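Local coordinates for protein fimbrial subunit type 1 (Actinomyces oris, PDB 3UXF) that serves as the major subunit of fimbriae that project from the cell wall, adhesive structures of the bacterial surface, at residues F377-E381 / V401-I406; S387-L391 / D461-F465; Y424-N428 / E442-C446. One frame throughout, in Å; residues are numbered along the deposited sequence.

Contact 1: residues F377-E381 / V401-I406. With CA (calcium ion), chain C.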
loop_
_atom_site.group_PDB
_atom_site.type_symbol
_atom_site.label_atom_id
_atom_site.label_comp_id
_atom_site.label_asym_id
_atom_site.label_seq_id
_atom_site.Cartn_x
_atom_site.Cartn_y
_atom_site.Cartn_z
ATOM N N PHE A 377 -22.843 -30.413 9.448
ATOM C CA PHE A 377 -21.792 -30.267 8.468
ATOM C C PHE A 377 -20.545 -29.673 9.061
ATOM O O PHE A 377 -20.611 -28.883 10.004
ATOM C CB PHE A 377 -22.266 -29.340 7.364
ATOM C CG PHE A 377 -23.411 -29.885 6.586
ATOM C CD1 PHE A 377 -23.182 -30.566 5.394
ATOM C CD2 PHE A 377 -24.720 -29.688 7.017
ATOM C CE1 PHE A 377 -24.272 -31.099 4.632
ATOM C CE2 PHE A 377 -25.803 -30.206 6.272
ATOM C CZ PHE A 377 -25.571 -30.902 5.069
ATOM N N GLN A 378 -19.417 -30.017 8.464
ATOM C CA GLN A 378 -18.170 -29.316 8.740
ATOM C C GLN A 378 -17.635 -28.867 7.386
ATOM O O GLN A 378 -18.141 -29.303 6.343
ATOM C CB GLN A 378 -17.155 -30.221 9.422
ATOM C CG GLN A 378 -17.727 -30.696 10.741
ATOM C CD GLN A 378 -16.686 -31.298 11.649
ATOM O OE1 GLN A 378 -15.917 -32.189 11.251
ATOM N NE2 GLN A 378 -16.648 -30.813 12.897
ATOM N N VAL A 379 -16.641 -27.973 7.407
ATOM C CA VAL A 379 -16.146 -27.360 6.157
ATOM C C VAL A 379 -14.638 -27.512 6.063
ATOM O O VAL A 379 -13.926 -27.354 7.073
ATOM C CB VAL A 379 -16.467 -25.845 6.107
ATOM C CG1 VAL A 379 -16.091 -25.255 4.727
ATOM C CG2 VAL A 379 -17.965 -25.585 6.444
ATOM N N TYR A 380 -14.137 -27.803 4.857
ATOM C CA TYR A 380 -12.698 -27.888 4.623
ATOM C C TYR A 380 -12.324 -27.031 3.408
ATOM O O TYR A 380 -13.169 -26.756 2.554
ATOM C CB TYR A 380 -12.302 -29.339 4.283
ATOM C CG TYR A 380 -12.529 -30.330 5.409
ATOM C CD1 TYR A 380 -13.803 -30.788 5.686
ATOM C CD2 TYR A 380 -11.458 -30.832 6.155
ATOM C CE1 TYR A 380 -14.030 -31.705 6.703
ATOM C CE2 TYR A 380 -11.678 -31.742 7.204
ATOM C CZ TYR A 380 -12.957 -32.162 7.457
ATOM O OH TYR A 380 -13.179 -33.083 8.465
ATOM N N GLU A 381 -11.043 -26.668 3.324
ATOM C CA GLU A 381 -10.494 -26.330 2.015
ATOM C C GLU A 381 -10.259 -27.653 1.301
ATOM O O GLU A 381 -9.948 -28.643 1.952
ATOM C CB GLU A 381 -9.217 -25.522 2.140
ATOM C CG GLU A 381 -9.522 -24.068 2.551
ATOM C CD GLU A 381 -8.294 -23.191 2.704
ATOM O OE1 GLU A 381 -7.221 -23.667 3.112
ATOM O OE2 GLU A 381 -8.404 -21.997 2.415
ATOM N N VAL A 401 -6.903 -35.140 9.977
ATOM C CA VAL A 401 -7.314 -34.112 9.017
ATOM C C VAL A 401 -8.418 -33.249 9.642
ATOM O O VAL A 401 -9.535 -33.717 9.850
ATOM C CB VAL A 401 -7.826 -34.749 7.716
ATOM C CG1 VAL A 401 -8.039 -33.703 6.651
ATOM C CG2 VAL A 401 -6.832 -35.797 7.216
ATOM N N ASP A 402 -8.101 -31.995 9.966
ATOM C CA ASP A 402 -9.028 -31.168 10.734
ATOM C C ASP A 402 -9.847 -30.281 9.804
ATOM O O ASP A 402 -9.315 -29.794 8.803
ATOM C CB ASP A 402 -8.293 -30.237 11.694
ATOM C CG ASP A 402 -7.416 -30.976 12.671
ATOM O OD1 ASP A 402 -7.941 -31.594 13.625
ATOM O OD2 ASP A 402 -6.205 -30.934 12.467
ATOM N N PRO A 403 -11.108 -30.038 10.171
ATOM C CA PRO A 403 -11.952 -29.071 9.463
ATOM C C PRO A 403 -11.576 -27.650 9.862
ATOM O O PRO A 403 -10.798 -27.401 10.805
ATOM C CB PRO A 403 -13.360 -29.406 9.978
ATOM C CG PRO A 403 -13.131 -29.870 11.387
ATOM C CD PRO A 403 -11.851 -30.703 11.257
ATOM N N LEU A 404 -12.129 -26.699 9.122
ATOM C CA LEU A 404 -11.913 -25.293 9.414
ATOM C C LEU A 404 -12.676 -24.806 10.631
ATOM O O LEU A 404 -13.822 -25.216 10.900
ATOM C CB LEU A 404 -12.360 -24.450 8.217
ATOM C CG LEU A 404 -11.639 -24.672 6.906
ATOM C CD1 LEU A 404 -12.360 -23.836 5.873
ATOM C CD2 LEU A 404 -10.161 -24.247 7.018
ATOM N N THR A 405 -12.053 -23.866 11.349
ATOM C CA THR A 405 -12.761 -23.143 12.382
ATOM C C THR A 405 -13.216 -21.835 11.758
ATOM O O THR A 405 -12.393 -21.072 11.237
ATOM C CB THR A 405 -11.813 -22.837 13.572
ATOM O OG1 THR A 405 -11.413 -24.078 14.183
ATOM C CG2 THR A 405 -12.503 -21.959 14.629
ATOM N N ILE A 406 -14.527 -21.616 11.752
ATOM C CA ILE A 406 -15.151 -20.493 11.047
ATOM C C ILE A 406 -15.993 -19.783 12.103
ATOM O O ILE A 406 -16.943 -20.355 12.653
ATOM C CB ILE A 406 -16.078 -21.039 9.951
ATOM C CG1 ILE A 406 -15.280 -21.898 8.960
ATOM C CG2 ILE A 406 -16.776 -19.889 9.271
ATOM C CD1 ILE A 406 -16.183 -22.764 8.027
HETATM CA CA CA C . -4.269 -31.958 11.414
HETATM O O HOH W 1 -15.920 -26.793 9.864
HETATM O O HOH W 2 -11.500 -35.190 8.706
#
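Pro-403 lies against one face of the Tyr-380 ring, the two side chains heading in the same direction. Pro-403 CA makes a CH-pi contact, offset toward the rim of the ring, 3.8 Å from the Tyr-380 centroid and 23° off the ring normal, while Pro-403 CB comes near CZ and the proline N near CE2. Although CB of Tyr-380 points away from the loop, its CG sits beside the backbone N (chi1 -64°), and that turn brings the outer ring back to 401-406. The carbonyl O of Val-401 lies in the ring plane at its edge, and water 2 links that oxygen to Tyr-380 OH. One residue earlier the strand offers Val-379, whose side chain meets Ile-406 at about a right angle; Ile-406 CD1 lies 3.6 Å from Val-379 CB. Leu-404 crosses Val-379 obliquely, with its CD1 4.2 Å from Val-379 CG1. The Gln-378 amide slants across the proline ring, OE1 3.6 Å from Pro-403 CG, while NE2 bonds to Thr-411.

Leu-404 N donates to Val-379 O at 2.8 Å, with a nearly straight N-H...O angle of 173°. Water 1 accepts from Val-379 N and donates to Leu-404 O. This ties an irregular loop to strand 376-385 of the prealbumin-like domain. Asp-402 turns outward, and its OD2 binds a calcium ion at 2.4 Å, a site shared with Asp-393, Asp-395, Thr-398 and Thr-400. Apolar, CH-pi and water-bridged contacts with one direct backbone bond thus face the strand, and outward calcium coordination probably stiffens the loop.

Contact 2: residues S387-L391 / D461-F465; sequences SGATL and DPLPF. With CA (calcium ion), chain B.
The flat carboxylate of Asp-461 meets the carbonyl of Ser-387 through a shared calcium ion. OD1 and OD2 of Asp-461 both bind the metal, each at 2.5 Å, so the carboxylate grips the ion evenly through its two oxygens. Ser-387 O joins them at 2.3 Å, and waters 4, 5 and 6 bring the ligands to six. Ser-387 O and Asp-461 OD1 come within 3.2 Å of each other, two acceptors that the cation between them holds together. Asp-461 OD1 does double duty, since it also accepts from water 3, which in turn accepts from Ala-389 N at 3.0 Å. Gly-388 passes alongside in a backbone conformation (phi 138°, psi -102°) suited to glycine, with its CA 4.0 Å from Asp-461 CG.

In the prealbumin-like domain, strands 388-391 and 463-465 belong to the same antiparallel sheet: the first pairs with 376-385, the second with 444-451. Their contact near the surface rests on two prolines. Leu-391 swings its CD2 to 3.8 Å from Pro-462 CG. Ala-389 CB points to the pyrrolidine rings of Pro-462 and Pro-464, reaching Pro-464 CG at 4.1 Å.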
loop_
_atom_site.group_PDB
_atom_site.type_symbol
_atom_site.label_atom_id
_atom_site.label_comp_id
_atom_site.label_asym_id
_atom_site.label_seq_id
_atom_site.Cartn_x
_atom_site.Cartn_y
_atom_site.Cartn_z
ATOM N N SER A 387 -13.178 -37.912 -8.620
ATOM C CA SER A 387 -13.905 -38.853 -7.768
ATOM C C SER A 387 -14.572 -38.186 -6.573
ATOM O O SER A 387 -15.074 -38.870 -5.689
ATOM C CB SER A 387 -12.976 -39.964 -7.302
ATOM O OG SER A 387 -11.904 -39.452 -6.530
ATOM N N GLY A 388 -14.596 -36.859 -6.551
ATOM C CA GLY A 388 -15.221 -36.134 -5.458
ATOM C C GLY A 388 -14.336 -34.959 -5.078
ATOM O O GLY A 388 -14.309 -33.955 -5.782
ATOM N N ALA A 389 -13.596 -35.110 -3.990
ATOM C CA ALA A 389 -12.669 -34.095 -3.558
ATOM C C ALA A 389 -11.711 -34.670 -2.559
ATOM O O ALA A 389 -12.020 -35.640 -1.862
ATOM C CB ALA A 389 -13.423 -32.891 -2.944
ATOM N N THR A 390 -10.531 -34.072 -2.512
ATOM C CA THR A 390 -9.529 -34.383 -1.512
ATOM C C THR A 390 -9.526 -33.276 -0.441
ATOM O O THR A 390 -9.227 -32.108 -0.726
ATOM C CB THR A 390 -8.148 -34.440 -2.150
ATOM O OG1 THR A 390 -8.132 -35.462 -3.155
ATOM C CG2 THR A 390 -7.085 -34.742 -1.113
ATOM N N LEU A 391 -9.853 -33.637 0.796
ATOM C CA LEU A 391 -9.878 -32.659 1.881
ATOM C C LEU A 391 -8.473 -32.253 2.275
ATOM O O LEU A 391 -7.559 -33.089 2.344
ATOM C CB LEU A 391 -10.591 -33.237 3.110
ATOM C CG LEU A 391 -11.991 -33.797 2.848
ATOM C CD1 LEU A 391 -12.550 -34.312 4.164
ATOM C CD2 LEU A 391 -12.860 -32.690 2.250
ATOM N N ASP A 461 -19.624 -38.367 -0.897
ATOM C CA ASP A 461 -18.466 -37.518 -1.115
ATOM C C ASP A 461 -18.610 -36.194 -0.372
ATOM O O ASP A 461 -19.719 -35.793 -0.029
ATOM C CB ASP A 461 -18.412 -37.164 -2.605
ATOM C CG ASP A 461 -17.913 -38.306 -3.463
ATOM O OD1 ASP A 461 -16.976 -39.025 -3.060
ATOM O OD2 ASP A 461 -18.480 -38.476 -4.557
ATOM N N PRO A 462 -17.488 -35.480 -0.183
ATOM C CA PRO A 462 -17.574 -34.054 0.177
ATOM C C PRO A 462 -18.214 -33.294 -0.967
ATOM O O PRO A 462 -18.230 -33.780 -2.118
ATOM C CB PRO A 462 -16.114 -33.609 0.302
ATOM C CG PRO A 462 -15.283 -34.860 0.325
ATOM C CD PRO A 462 -16.110 -35.879 -0.488
ATOM N N LEU A 463 -18.725 -32.100 -0.658
ATOM C CA LEU A 463 -19.469 -31.316 -1.637
ATOM C C LEU A 463 -18.777 -29.981 -1.864
ATOM O O LEU A 463 -18.857 -29.079 -1.025
ATOM C CB LEU A 463 -20.859 -31.055 -1.067
ATOM C CG LEU A 463 -21.593 -32.327 -0.642
ATOM C CD1 LEU A 463 -22.924 -31.948 0.015
ATOM C CD2 LEU A 463 -21.800 -33.245 -1.827
ATOM N N PRO A 464 -18.092 -29.826 -3.001
ATOM C CA PRO A 464 -17.313 -28.604 -3.250
ATOM C C PRO A 464 -18.218 -27.437 -3.522
ATOM O O PRO A 464 -19.287 -27.600 -4.127
ATOM C CB PRO A 464 -16.490 -28.952 -4.484
ATOM C CG PRO A 464 -16.379 -30.452 -4.421
ATOM C CD PRO A 464 -17.734 -30.900 -3.931
ATOM N N PHE A 465 -17.759 -26.262 -3.114
ATOM C CA PHE A 465 -18.427 -24.997 -3.424
ATOM C C PHE A 465 -17.434 -23.872 -3.310
ATOM O O PHE A 465 -16.349 -24.044 -2.753
ATOM C CB PHE A 465 -19.627 -24.748 -2.483
ATOM C CG PHE A 465 -19.225 -24.425 -1.063
ATOM C CD1 PHE A 465 -18.958 -25.455 -0.174
ATOM C CD2 PHE A 465 -19.142 -23.098 -0.609
ATOM C CE1 PHE A 465 -18.565 -25.213 1.143
ATOM C CE2 PHE A 465 -18.760 -22.852 0.722
ATOM C CZ PHE A 465 -18.478 -23.892 1.592
HETATM CA CA CA B . -16.858 -40.214 -5.239
HETATM O O HOH W 3 -14.307 -37.798 -2.766
HETATM O O HOH W 4 -16.298 -41.926 -6.830
HETATM O O HOH W 5 -15.394 -41.552 -3.735
HETATM O O HOH W 6 -17.549 -39.154 -7.364
#

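Contact 3: residues Y424-N428 / E442-C446; sequences YLRAN and EDYYC
Asp-443 meets Asn-428 in the prealbumin-like beta sandwich, on the run that leads into strand 444-451, with 424-428 roughly antiparallel to it. Asp-443 is the centre of an inverse gamma turn; its carbonyl O lies 3.7 Å from Asn-428 CB, and water 8 donates both to its OD1 and to Asn-428 O. Asp-443 OD2 forms a salt bridge with Lys-436. CB of Tyr-444 points away, and its ring makes a cation-pi contact with Arg-466.

Tyr-445 carries the contact. Leu-425 CD2 covers one ring face, 4.0 Å from the centroid and 17° off the normal, a CH-pi contact in which the leucine and tyrosine side chains run antiparallel to one another. Over the opposite face lies the amide of Asn-428, with ND2 3.4 Å from Tyr-445 CE2 and its plane turned 57° from the ring; OD1 accepts from Val-467 N, which helps to hold the amide there. The Tyr-445 hydroxyl donates to Arg-426 O at 2.6 Å, tilted 18° from the carbonyl plane, and receives a bond from water 7, itself weakly linked to Arg-426 NH2; Arg-426 NE bonds to Tyr-430 O. At Cys-446 the strand is crosslinked, SG to SG, with Cys-382.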
loop_
_atom_site.group_PDB
_atom_site.type_symbol
_atom_site.label_atom_id
_atom_site.label_comp_id
_atom_site.label_asym_id
_atom_site.label_seq_id
_atom_site.Cartn_x
_atom_site.Cartn_y
_atom_site.Cartn_z
ATOM N N TYR A 424 -18.121 -16.725 8.683
ATOM C CA TYR A 424 -18.117 -16.367 7.273
ATOM C C TYR A 424 -16.848 -16.955 6.664
ATOM O O TYR A 424 -15.893 -17.236 7.380
ATOM C CB TYR A 424 -18.084 -14.847 7.115
ATOM C CG TYR A 424 -19.162 -14.127 7.887
ATOM C CD1 TYR A 424 -20.388 -13.852 7.305
ATOM C CD2 TYR A 424 -18.956 -13.725 9.198
ATOM C CE1 TYR A 424 -21.376 -13.201 8.001
ATOM C CE2 TYR A 424 -19.946 -13.073 9.906
ATOM C CZ TYR A 424 -21.155 -12.814 9.300
ATOM O OH TYR A 424 -22.150 -12.165 9.986
ATOM N N LEU A 425 -16.837 -17.127 5.345
ATOM C CA LEU A 425 -15.688 -17.699 4.656
ATOM C C LEU A 425 -15.048 -16.714 3.682
ATOM O O LEU A 425 -15.744 -16.015 2.955
ATOM C CB LEU A 425 -16.098 -18.965 3.902
ATOM C CG LEU A 425 -16.255 -20.235 4.737
ATOM C CD1 LEU A 425 -17.158 -21.231 4.031
ATOM C CD2 LEU A 425 -14.901 -20.848 5.029
ATOM N N ARG A 426 -13.722 -16.672 3.677
ATOM C CA ARG A 426 -12.991 -15.795 2.772
ATOM C C ARG A 426 -13.200 -16.256 1.336
ATOM O O ARG A 426 -13.219 -17.449 1.064
ATOM C CB ARG A 426 -11.498 -15.800 3.106
ATOM C CG ARG A 426 -10.792 -14.467 2.867
ATOM C CD ARG A 426 -9.355 -14.675 2.408
ATOM N NE ARG A 426 -9.319 -15.555 1.248
ATOM C CZ ARG A 426 -8.814 -16.781 1.251
ATOM N NH1 ARG A 426 -8.266 -17.276 2.353
ATOM N NH2 ARG A 426 -8.855 -17.512 0.149
ATOM N N ALA A 427 -13.356 -15.305 0.422
ATOM C CA ALA A 427 -13.575 -15.633 -0.979
ATOM C C ALA A 427 -12.454 -16.511 -1.516
ATOM O O ALA A 427 -11.287 -16.274 -1.230
ATOM C CB ALA A 427 -13.689 -14.363 -1.802
ATOM N N ASN A 428 -12.813 -17.524 -2.297
ATOM C CA ASN A 428 -11.820 -18.400 -2.904
ATOM C C ASN A 428 -11.032 -17.670 -3.979
ATOM O O ASN A 428 -9.893 -18.020 -4.272
ATOM C CB ASN A 428 -12.481 -19.630 -3.530
ATOM C CG ASN A 428 -13.195 -20.495 -2.513
ATOM O OD1 ASN A 428 -14.404 -20.393 -2.342
ATOM N ND2 ASN A 428 -12.445 -21.356 -1.839
ATOM N N GLU A 442 -7.924 -26.530 -7.109
ATOM C CA GLU A 442 -7.492 -26.416 -5.721
ATOM C C GLU A 442 -8.256 -25.309 -4.975
ATOM O O GLU A 442 -8.224 -25.249 -3.739
ATOM C CB GLU A 442 -6.000 -26.178 -5.612
ATOM C CG GLU A 442 -5.201 -27.392 -6.075
ATOM C CD GLU A 442 -3.722 -27.221 -5.872
ATOM O OE1 GLU A 442 -3.240 -26.064 -5.870
ATOM O OE2 GLU A 442 -3.041 -28.256 -5.718
ATOM N N ASP A 443 -8.958 -24.456 -5.710
ATOM C CA ASP A 443 -9.565 -23.235 -5.128
ATOM C C ASP A 443 -11.023 -23.484 -4.746
ATOM O O ASP A 443 -11.940 -22.838 -5.243
ATOM C CB ASP A 443 -9.465 -22.083 -6.116
ATOM C CG ASP A 443 -8.029 -21.679 -6.374
ATOM O OD1 ASP A 443 -7.259 -21.497 -5.408
ATOM O OD2 ASP A 443 -7.641 -21.571 -7.555
ATOM N N TYR A 444 -11.224 -24.434 -3.829
ATOM C CA TYR A 444 -12.562 -24.804 -3.372
ATOM C C TYR A 444 -12.638 -24.915 -1.855
ATOM O O TYR A 444 -11.638 -25.191 -1.178
ATOM C CB TYR A 444 -12.972 -26.144 -3.967
ATOM C CG TYR A 444 -13.543 -26.049 -5.349
ATOM C CD1 TYR A 444 -14.877 -25.758 -5.536
ATOM C CD2 TYR A 444 -12.754 -26.316 -6.465
ATOM C CE1 TYR A 444 -15.412 -25.682 -6.786
ATOM C CE2 TYR A 444 -13.298 -26.240 -7.742
ATOM C CZ TYR A 444 -14.629 -25.946 -7.879
ATOM O OH TYR A 444 -15.202 -25.880 -9.142
ATOM N N TYR A 445 -13.849 -24.734 -1.344
ATOM C CA TYR A 445 -14.200 -25.294 -0.046
ATOM C C TYR A 445 -15.026 -26.561 -0.279
ATOM O O TYR A 445 -15.532 -26.769 -1.380
ATOM C CB TYR A 445 -15.077 -24.293 0.711
ATOM C CG TYR A 445 -14.330 -23.045 1.079
ATOM C CD1 TYR A 445 -13.184 -23.115 1.870
ATOM C CD2 TYR A 445 -14.766 -21.795 0.664
ATOM C CE1 TYR A 445 -12.475 -21.946 2.219
ATOM C CE2 TYR A 445 -14.073 -20.610 1.002
ATOM C CZ TYR A 445 -12.925 -20.703 1.792
ATOM O OH TYR A 445 -12.212 -19.557 2.110
ATOM N N CYS A 446 -15.186 -27.388 0.756
ATOM C CA CYS A 446 -16.015 -28.597 0.684
ATOM C C CYS A 446 -16.878 -28.644 1.919
ATOM O O CYS A 446 -16.367 -28.447 3.025
ATOM C CB CYS A 446 -15.118 -29.875 0.690
ATOM S SG CYS A 446 -14.593 -30.285 -1.031
HETATM O O HOH W 7 -9.807 -20.297 0.849
HETATM O O HOH W 8 -8.039 -19.838 -3.328
#

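The three contacts form a compact cluster in the prealbumin-like domain, their centres 11 to 12 Å apart, and strand 444-451 is the thread between them. Toward contact 1, Cys-446 N lies 2.8 Å from Tyr-380 O, a probable hydrogen bond between neighbouring strands. Toward contact 2, Phe-465 N stands 2.9 Å from Tyr-445 O in another probable bond, and Ala-389 CB packs 3.4 Å from Cys-446 SG. Contacts 1 and 2 touch directly through Tyr-380 CE1 and Leu-391 CD1, 3.9 Å apart. Each of these two holds its own calcium, the ions 22.4 Å from each other, while contact 3 holds no metal.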